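PDB 3G64: putative enoyl-CoA hydratase from Streptomyces coelicolor A3, which probably acts on coenzyme A thioesters as an enoyl-CoA hydratase or a related enzyme of the crotonase superfamily. Local coordinates for residues 32-37 against 77-82; 127-132 against 146-151; 139-144 against 200-205. One frame throughout, in Å; residues are numbered along the deposited sequence.

Contact 1. Residues 32-37 against 77-82; sequences LARPDK and GGDVDE
Asp79, which follows Gly77 and Gly78 at the entrance to helix 80-87, meets Arg34 with one carboxylate oxygen and caps its own helix with the other. OD2 lies at the edge of the guanidinium, where Arg34 NH1 gives it a weak, long hydrogen bond of 3.4 Å within a salt bridge. Arginine suits the place because its several N-H groups can serve both Asp79 and Glu82 while NH1 also bonds to Ala40 O. The side chains of Arg34 and Asp79 stand at about a right angle. Lys37 flanks the pair: its CD lies 3.8 Å from Asp79 OD2 and also rests over one face of the Arg34 guanidinium, offset toward the rim. Chi1 of -169° sets CG of Asp79 anti to the backbone N; OD1 then accepts from Asp81 N and Glu82 N, which arrive from opposite faces of the carboxylate plane, and the bond from Glu82 N is 2.8 Å long and nearly straight. A short acid suits this N-cap, since it satisfies N-H groups that lack a partner in the first turn. In the crotonase fold, to which this chain belongs by family, the turn entering the corresponding helix typically supplies one N-H of the oxyanion hole. Asp81 bonds through OD1 to His263 NE2 of the second subunit. Glu82, in the first turn of the helix, reaches back tip to tip with Arg34. Its OE2 takes Arg34 NH2 on the syn side, nearly in the guanidinium plane; the 2.5 Å separation is short and its exact value doubtful.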
loop_
_atom_site.group_PDB
_atom_site.type_symbol
_atom_site.label_atom_id
_atom_site.label_comp_id
_atom_site.label_asym_id
_atom_site.label_seq_id
_atom_site.Cartn_x
_atom_site.Cartn_y
_atom_site.Cartn_z
ATOM N N LEU A 32 22.176 8.074 -18.850
ATOM C CA LEU A 32 21.987 9.523 -18.818
ATOM C C LEU A 32 23.276 10.256 -19.189
ATOM O O LEU A 32 24.376 9.841 -18.825
ATOM C CB LEU A 32 21.510 9.965 -17.451
ATOM C CG LEU A 32 20.194 9.299 -17.062
ATOM C CD1 LEU A 32 19.843 9.676 -15.647
ATOM C CD2 LEU A 32 19.062 9.716 -18.059
ATOM N N ALA A 33 23.116 11.348 -19.924
ATOM C CA ALA A 33 24.235 12.192 -20.313
ATOM C C ALA A 33 24.615 13.223 -19.218
ATOM O O ALA A 33 23.777 13.609 -18.375
ATOM C CB ALA A 33 23.904 12.895 -21.636
ATOM N N ARG A 34 25.880 13.647 -19.244
ATOM C CA ARG A 34 26.394 14.770 -18.427
ATOM C C ARG A 34 26.855 14.437 -17.027
ATOM O O ARG A 34 26.358 15.007 -16.063
ATOM C CB ARG A 34 25.385 15.920 -18.347
ATOM C CG ARG A 34 24.930 16.418 -19.699
ATOM C CD ARG A 34 23.584 17.111 -19.587
ATOM N NE ARG A 34 23.667 18.538 -19.854
ATOM C CZ ARG A 34 23.135 19.492 -19.084
ATOM N NH1 ARG A 34 22.457 19.192 -17.966
ATOM N NH2 ARG A 34 23.273 20.761 -19.456
ATOM N N PRO A 35 27.831 13.538 -16.911
ATOM C CA PRO A 35 28.344 13.096 -15.613
ATOM C C PRO A 35 28.923 14.255 -14.827
ATOM O O PRO A 35 28.864 14.231 -13.602
ATOM C CB PRO A 35 29.473 12.120 -15.964
ATOM C CG PRO A 35 29.594 12.113 -17.454
ATOM C CD PRO A 35 28.457 12.863 -18.058
ATOM N N ASP A 36 29.480 15.246 -15.523
ATOM C CA ASP A 36 30.068 16.410 -14.852
ATOM C C ASP A 36 29.020 17.254 -14.130
ATOM O O ASP A 36 29.353 18.091 -13.303
ATOM C CB ASP A 36 30.844 17.296 -15.846
ATOM C CG ASP A 36 32.002 16.558 -16.531
ATOM O OD1 ASP A 36 32.434 15.484 -16.039
ATOM O OD2 ASP A 36 32.491 17.065 -17.574
ATOM N N LYS A 37 27.753 17.049 -14.472
ATOM C CA LYS A 37 26.655 17.759 -13.815
ATOM C C LYS A 37 25.775 16.774 -13.044
ATOM O O LYS A 37 24.609 17.074 -12.754
ATOM C CB LYS A 37 25.753 18.426 -14.857
ATOM C CG LYS A 37 26.419 19.439 -15.728
ATOM C CD LYS A 37 25.363 20.274 -16.447
ATOM C CE LYS A 37 25.889 21.689 -16.726
ATOM N NZ LYS A 37 26.068 22.547 -15.509
ATOM N N GLY A 77 18.488 15.252 -10.763
ATOM C CA GLY A 77 17.210 15.847 -11.109
ATOM C C GLY A 77 17.290 16.858 -12.223
ATOM O O GLY A 77 18.248 16.876 -13.009
ATOM N N GLY A 78 16.284 17.726 -12.295
ATOM C CA GLY A 78 16.237 18.732 -13.345
ATOM C C GLY A 78 17.322 19.794 -13.163
ATOM O O GLY A 78 17.611 20.229 -12.045
ATOM N N ASP A 79 17.916 20.231 -14.262
ATOM C CA ASP A 79 18.978 21.240 -14.190
ATOM C C ASP A 79 18.451 22.569 -13.635
ATOM O O ASP A 79 17.428 23.096 -14.117
ATOM C CB ASP A 79 19.545 21.462 -15.588
ATOM C CG ASP A 79 20.824 22.289 -15.572
ATOM O OD1 ASP A 79 20.767 23.544 -15.436
ATOM O OD2 ASP A 79 21.890 21.663 -15.712
ATOM N N VAL A 80 19.144 23.130 -12.645
ATOM C CA VAL A 80 18.642 24.338 -11.994
ATOM C C VAL A 80 18.567 25.585 -12.888
ATOM O O VAL A 80 17.669 26.410 -12.732
ATOM C CB VAL A 80 19.402 24.671 -10.705
ATOM C CG1 VAL A 80 19.019 26.060 -10.232
ATOM C CG2 VAL A 80 19.035 23.680 -9.636
ATOM N N ASP A 81 19.495 25.719 -13.828
ATOM C CA ASP A 81 19.451 26.845 -14.743
ATOM C C ASP A 81 18.688 26.538 -16.023
ATOM O O ASP A 81 17.875 27.359 -16.483
ATOM C CB ASP A 81 20.857 27.321 -15.085
ATOM C CG ASP A 81 21.417 28.286 -14.034
ATOM O OD1 ASP A 81 20.669 29.158 -13.523
ATOM O OD2 ASP A 81 22.610 28.160 -13.721
ATOM N N GLU A 82 18.943 25.355 -16.584
ATOM C CA GLU A 82 18.404 25.010 -17.880
ATOM C C GLU A 82 16.943 24.574 -17.823
ATOM O O GLU A 82 16.244 24.587 -18.847
ATOM C CB GLU A 82 19.277 23.967 -18.546
ATOM C CG GLU A 82 20.523 24.604 -19.159
ATOM C CD GLU A 82 21.492 23.583 -19.698
ATOM O OE1 GLU A 82 21.494 23.342 -20.927
ATOM O OE2 GLU A 82 22.244 23.010 -18.881
#

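Contact 2. Residues 127-132 against 146-151; sequences AGAVLA and FAFLFT
Ala129 lays its methyl over one face of the Phe148 ring, a CH-pi contact with CB 3.9 Å from the ring centroid and 20° off the normal. The methyl is displaced toward the rim, nearest to CE1. The same CB also approaches the backbone, coming within 3.8 Å of Ala147 O. Alanine suits this position: a single methyl lets the helix come close to both ring and main chain.

Phe146 meets the helix differently. Its edge, rather than a face, receives Ala129 CB and, a turn nearer the helix end, Ala132 CB, which is 4.0 Å from Phe146 CE1. At the other end of the segment, Phe150 also offers an edge: Val130 CG2 touches CZ at 3.6 Å. The branch that makes this contact is anti to the carbonyl carbon, beside the backbone N. Phe150 CZ further packs at 3.8 Å from Ala127 N, at the start of the helix.

Between the flanking aromatics the chain leaves its strand through an inverse gamma turn centred on Phe148, closed by a weak bond from Leu149 N to Ala147 O. Large flat rings suit this largely apolar interface, crossed by no hydrogen bond. Leu120 touches Phe146, and Leu166, Leu178 and Leu179 touch Phe148. The whole is helix 127-134 packed on strand 145-147 and the turn after it, in the crotonase fold; in relatives, the N-terminal end of the helix equivalent to 127-134 contributes the second oxyanion-hole N-H and points its dipole at the thioester carbonyl.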
loop_
_atom_site.group_PDB
_atom_site.type_symbol
_atom_site.label_atom_id
_atom_site.label_comp_id
_atom_site.label_asym_id
_atom_site.label_seq_id
_atom_site.Cartn_x
_atom_site.Cartn_y
_atom_site.Cartn_z
ATOM N N ALA A 127 13.740 14.590 -9.935
ATOM C CA ALA A 127 13.314 13.701 -11.034
ATOM C C ALA A 127 14.115 12.411 -11.062
ATOM O O ALA A 127 13.588 11.359 -11.435
ATOM C CB ALA A 127 13.407 14.421 -12.396
ATOM N N GLY A 128 15.380 12.470 -10.635
ATOM C CA GLY A 128 16.211 11.266 -10.584
ATOM C C GLY A 128 15.653 10.200 -9.645
ATOM O O GLY A 128 15.635 9.003 -9.949
ATOM N N ALA A 129 15.169 10.644 -8.492
ATOM C CA ALA A 129 14.545 9.734 -7.547
ATOM C C ALA A 129 13.203 9.202 -8.086
ATOM O O ALA A 129 12.845 8.054 -7.829
ATOM C CB ALA A 129 14.337 10.458 -6.180
ATOM N N VAL A 130 12.461 10.011 -8.847
ATOM C CA VAL A 130 11.154 9.525 -9.324
ATOM C C VAL A 130 11.327 8.546 -10.467
ATOM O O VAL A 130 10.580 7.566 -10.567
ATOM C CB VAL A 130 10.164 10.653 -9.722
ATOM C CG1 VAL A 130 8.715 10.043 -10.003
ATOM C CG2 VAL A 130 10.100 11.700 -8.618
ATOM N N LEU A 131 12.311 8.800 -11.326
ATOM C CA LEU A 131 12.636 7.838 -12.374
ATOM C C LEU A 131 13.049 6.500 -11.751
ATOM O O LEU A 131 12.616 5.442 -12.193
ATOM C CB LEU A 131 13.773 8.379 -13.245
ATOM C CG LEU A 131 13.330 9.515 -14.177
ATOM C CD1 LEU A 131 14.529 10.014 -14.990
ATOM C CD2 LEU A 131 12.175 9.035 -15.095
ATOM N N ALA A 132 13.861 6.555 -10.705
ATOM C CA ALA A 132 14.234 5.335 -9.994
ATOM C C ALA A 132 12.982 4.645 -9.429
ATOM O O ALA A 132 12.798 3.442 -9.568
ATOM C CB ALA A 132 15.230 5.657 -8.869
ATOM N N PHE A 146 18.668 8.635 -1.980
ATOM C CA PHE A 146 17.433 9.206 -2.527
ATOM C C PHE A 146 17.069 10.501 -1.827
ATOM O O PHE A 146 17.207 10.628 -0.597
ATOM C CB PHE A 146 16.239 8.272 -2.300
ATOM C CG PHE A 146 16.319 6.962 -2.998
ATOM C CD1 PHE A 146 15.712 6.782 -4.238
ATOM C CD2 PHE A 146 16.930 5.864 -2.369
ATOM C CE1 PHE A 146 15.728 5.511 -4.876
ATOM C CE2 PHE A 146 16.961 4.597 -2.999
ATOM C CZ PHE A 146 16.372 4.432 -4.259
ATOM N N ALA A 147 16.584 11.463 -2.595
ATOM C CA ALA A 147 16.014 12.645 -1.984
ATOM C C ALA A 147 14.855 13.158 -2.832
ATOM O O ALA A 147 15.026 13.500 -3.995
ATOM C CB ALA A 147 17.104 13.744 -1.796
ATOM N N PHE A 148 13.660 13.174 -2.254
ATOM C CA PHE A 148 12.477 13.659 -2.991
ATOM C C PHE A 148 12.293 15.102 -2.635
ATOM O O PHE A 148 11.423 15.436 -1.840
ATOM C CB PHE A 148 11.251 12.813 -2.614
ATOM C CG PHE A 148 11.360 11.382 -3.076
ATOM C CD1 PHE A 148 10.911 11.011 -4.342
ATOM C CD2 PHE A 148 11.957 10.428 -2.277
ATOM C CE1 PHE A 148 11.022 9.685 -4.783
ATOM C CE2 PHE A 148 12.073 9.093 -2.717
ATOM C CZ PHE A 148 11.598 8.734 -3.977
ATOM N N LEU A 149 13.155 15.953 -3.191
ATOM C CA LEU A 149 13.355 17.288 -2.660
ATOM C C LEU A 149 12.595 18.431 -3.391
ATOM O O LEU A 149 12.988 19.586 -3.343
ATOM C CB LEU A 149 14.857 17.570 -2.540
ATOM C CG LEU A 149 15.681 17.186 -3.757
ATOM C CD1 LEU A 149 15.109 17.902 -5.014
ATOM C CD2 LEU A 149 17.163 17.523 -3.516
ATOM N N PHE A 150 11.483 18.104 -4.045
ATOM C CA PHE A 150 10.677 19.152 -4.694
ATOM C C PHE A 150 10.275 20.322 -3.803
ATOM O O PHE A 150 10.312 21.490 -4.237
ATOM C CB PHE A 150 9.431 18.490 -5.313
ATOM C CG PHE A 150 9.794 17.339 -6.200
ATOM C CD1 PHE A 150 10.397 17.579 -7.426
ATOM C CD2 PHE A 150 9.635 16.036 -5.767
ATOM C CE1 PHE A 150 10.792 16.525 -8.240
ATOM C CE2 PHE A 150 10.013 14.971 -6.579
ATOM C CZ PHE A 150 10.581 15.224 -7.829
ATOM N N THR A 151 9.863 20.044 -2.569
ATOM C CA THR A 151 9.426 21.153 -1.731
ATOM C C THR A 151 10.596 22.110 -1.438
ATOM O O THR A 151 10.380 23.279 -1.106
ATOM C CB THR A 151 8.783 20.696 -0.419
ATOM O OG1 THR A 151 9.737 19.972 0.347
ATOM C CG2 THR A 151 7.529 19.829 -0.662
#

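Contact 3. Residues 139-144 against 200-205; sequences VADPST and TEEGRA. With GOL (glycerol), chain F.
The side chains of Asp141 and Glu202 cross obliquely, their carboxylate planes 55° apart, and bring Asp141 OD1 to 3.3 Å from Glu202 OE2. Two acceptors this close would repel if both were charged, but water 1 donates to each, at 2.7 Å to Asp141 OD1, and probably offsets the repulsion. In Glu202 a bend at CB-CG (chi2 63°) places CD on the Asp141 side. Asp141 OD1 also accepts from Gly203 N at 3.1 Å, met on its anti side, and from O1 of a glycerol probably left from the crystallisation liquor. OD2 serves its own segment: Ser143 OG meets its syn lone pair at 2.6 Å, and Ser143 N approaches from above the carboxylate plane. Aspartate suits the place because its two oxygens can serve both segments.

On the strand side, the side chains of Val139 and Thr200 cross at about a right angle, Val139 CG1 3.6 Å from Thr200 CG2. These methyls pack near the 2.8 Å bond from Thr200 N to Ala140 O, which continues the pairing of strands 137-140 and 198-199. Gly203, at positive phi, takes the third position of the type II turn from Glu201 to Arg204, where a residue without a side chain is at ease. Ser143 N bonding Asp141 OD2 makes an Asx turn, set in the type I turn from Asp141 to Thr144. Together these turns bridge the ends of two parallel strands at one margin of the six-stranded sheet of the crotonase fold.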
loop_
_atom_site.group_PDB
_atom_site.type_symbol
_atom_site.label_atom_id
_atom_site.label_comp_id
_atom_site.label_asym_id
_atom_site.label_seq_id
_atom_site.Cartn_x
_atom_site.Cartn_y
_atom_site.Cartn_z
ATOM N N VAL A 139 18.401 -1.537 -8.406
ATOM C CA VAL A 139 19.632 -2.244 -8.017
ATOM C C VAL A 139 20.632 -1.185 -7.561
ATOM O O VAL A 139 21.094 -0.374 -8.353
ATOM C CB VAL A 139 20.149 -3.065 -9.209
ATOM C CG1 VAL A 139 21.498 -3.693 -8.916
ATOM C CG2 VAL A 139 19.090 -4.138 -9.600
ATOM N N ALA A 140 20.944 -1.182 -6.270
ATOM C CA ALA A 140 21.571 -0.038 -5.636
ATOM C C ALA A 140 22.814 -0.448 -4.881
ATOM O O ALA A 140 22.794 -1.474 -4.182
ATOM C CB ALA A 140 20.586 0.593 -4.647
ATOM N N ASP A 141 23.867 0.362 -4.979
ATOM C CA ASP A 141 25.051 0.151 -4.136
ATOM C C ASP A 141 24.902 0.972 -2.859
ATOM O O ASP A 141 23.954 1.760 -2.745
ATOM C CB ASP A 141 26.390 0.316 -4.905
ATOM C CG ASP A 141 26.977 1.727 -4.849
ATOM O OD1 ASP A 141 28.022 1.943 -5.525
ATOM O OD2 ASP A 141 26.426 2.613 -4.161
ATOM N N PRO A 142 25.774 0.732 -1.868
ATOM C CA PRO A 142 25.615 1.328 -0.536
ATOM C C PRO A 142 25.762 2.827 -0.507
ATOM O O PRO A 142 25.407 3.413 0.524
ATOM C CB PRO A 142 26.776 0.701 0.275
ATOM C CG PRO A 142 27.026 -0.612 -0.385
ATOM C CD PRO A 142 26.767 -0.365 -1.873
ATOM N N SER A 143 26.323 3.438 -1.556
ATOM C CA SER A 143 26.455 4.900 -1.606
ATOM C C SER A 143 25.130 5.605 -2.051
ATOM O O SER A 143 25.034 6.849 -2.126
ATOM C CB SER A 143 27.594 5.279 -2.557
ATOM O OG SER A 143 27.202 5.076 -3.922
ATOM N N THR A 144 24.122 4.810 -2.369
ATOM C CA THR A 144 22.888 5.364 -2.956
ATOM C C THR A 144 22.141 6.255 -1.969
ATOM O O THR A 144 21.900 5.852 -0.824
ATOM C CB THR A 144 21.942 4.241 -3.416
ATOM O OG1 THR A 144 22.575 3.493 -4.462
ATOM C CG2 THR A 144 20.607 4.830 -3.923
ATOM N N THR A 200 23.732 -4.068 -3.641
ATOM C CA THR A 200 24.987 -4.624 -4.115
ATOM C C THR A 200 26.150 -4.143 -3.269
ATOM O O THR A 200 26.004 -3.314 -2.364
ATOM C CB THR A 200 25.278 -4.209 -5.555
ATOM O OG1 THR A 200 25.709 -2.843 -5.570
ATOM C CG2 THR A 200 24.030 -4.357 -6.419
ATOM N N GLU A 201 27.318 -4.674 -3.600
ATOM C CA GLU A 201 28.595 -4.185 -3.123
ATOM C C GLU A 201 28.943 -2.847 -3.777
ATOM O O GLU A 201 28.526 -2.559 -4.899
ATOM C CB GLU A 201 29.635 -5.212 -3.554
ATOM C CG GLU A 201 30.684 -5.543 -2.567
ATOM C CD GLU A 201 31.791 -6.372 -3.222
ATOM O OE1 GLU A 201 31.493 -7.490 -3.708
ATOM O OE2 GLU A 201 32.947 -5.893 -3.272
ATOM N N GLU A 202 29.732 -2.040 -3.077
ATOM C CA GLU A 202 30.223 -0.750 -3.580
ATOM C C GLU A 202 30.804 -0.856 -4.997
ATOM O O GLU A 202 31.617 -1.731 -5.277
ATOM C CB GLU A 202 31.287 -0.213 -2.612
ATOM C CG GLU A 202 31.770 1.195 -2.922
ATOM C CD GLU A 202 30.660 2.246 -2.815
ATOM O OE1 GLU A 202 29.902 2.242 -1.815
ATOM O OE2 GLU A 202 30.560 3.087 -3.736
ATOM N N GLY A 203 30.374 0.031 -5.890
ATOM C CA GLY A 203 30.814 0.011 -7.282
ATOM C C GLY A 203 30.268 -1.071 -8.210
ATOM O O GLY A 203 30.618 -1.104 -9.379
ATOM N N ARG A 204 29.400 -1.945 -7.713
ATOM C CA ARG A 204 28.898 -3.068 -8.524
ATOM C C ARG A 204 27.450 -2.903 -9.053
ATOM O O ARG A 204 26.884 -3.834 -9.620
ATOM C CB ARG A 204 28.997 -4.357 -7.700
ATOM C CG ARG A 204 30.360 -4.520 -7.025
ATOM C CD ARG A 204 31.367 -5.074 -7.999
ATOM N NE ARG A 204 31.104 -6.498 -8.193
ATOM C CZ ARG A 204 31.802 -7.480 -7.623
ATOM N NH1 ARG A 204 32.843 -7.205 -6.836
ATOM N NH2 ARG A 204 31.463 -8.744 -7.855
ATOM N N ALA A 205 26.855 -1.717 -8.887
ATOM C CA ALA A 205 25.443 -1.562 -9.262
ATOM C C ALA A 205 25.241 -1.785 -10.770
ATOM O O ALA A 205 24.327 -2.495 -11.179
ATOM C CB ALA A 205 24.920 -0.196 -8.830
HETATM C C1 GOL F . 27.949 1.977 -9.025
HETATM O O1 GOL F . 27.947 0.878 -8.154
HETATM C C2 GOL F . 28.979 1.759 -10.122
HETATM O O2 GOL F . 28.462 0.871 -11.087
HETATM C C3 GOL F . 29.436 3.091 -10.718
HETATM O O3 GOL F . 30.276 3.724 -9.767
HETATM O O HOH W 1 29.683 3.979 -5.934
#

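How the contacts relate
Contact 2 is the buried one, built from methyl groups and aromatic rings with no polar bond across it, whereas contacts 1 and 3 lie further from the centre of the chain and rely on carboxylates. Their acids differ in use: in contact 1 they meet an arginine across the interface, with backbone N-H capping besides; in contact 3 no arginine bridges the segments, and backbone N-H groups, a hydroxyl and water take the oxygens. Contacts 1 and 2 touch, Gly77 CA lying 4.3 Å from Ala127 CB, which brings together two helix starts. Contacts 2 and 3 share a run of chain, from helix 127-134 through strand 137-140 to strand 145-147. Contacts 1 and 3 do not meet.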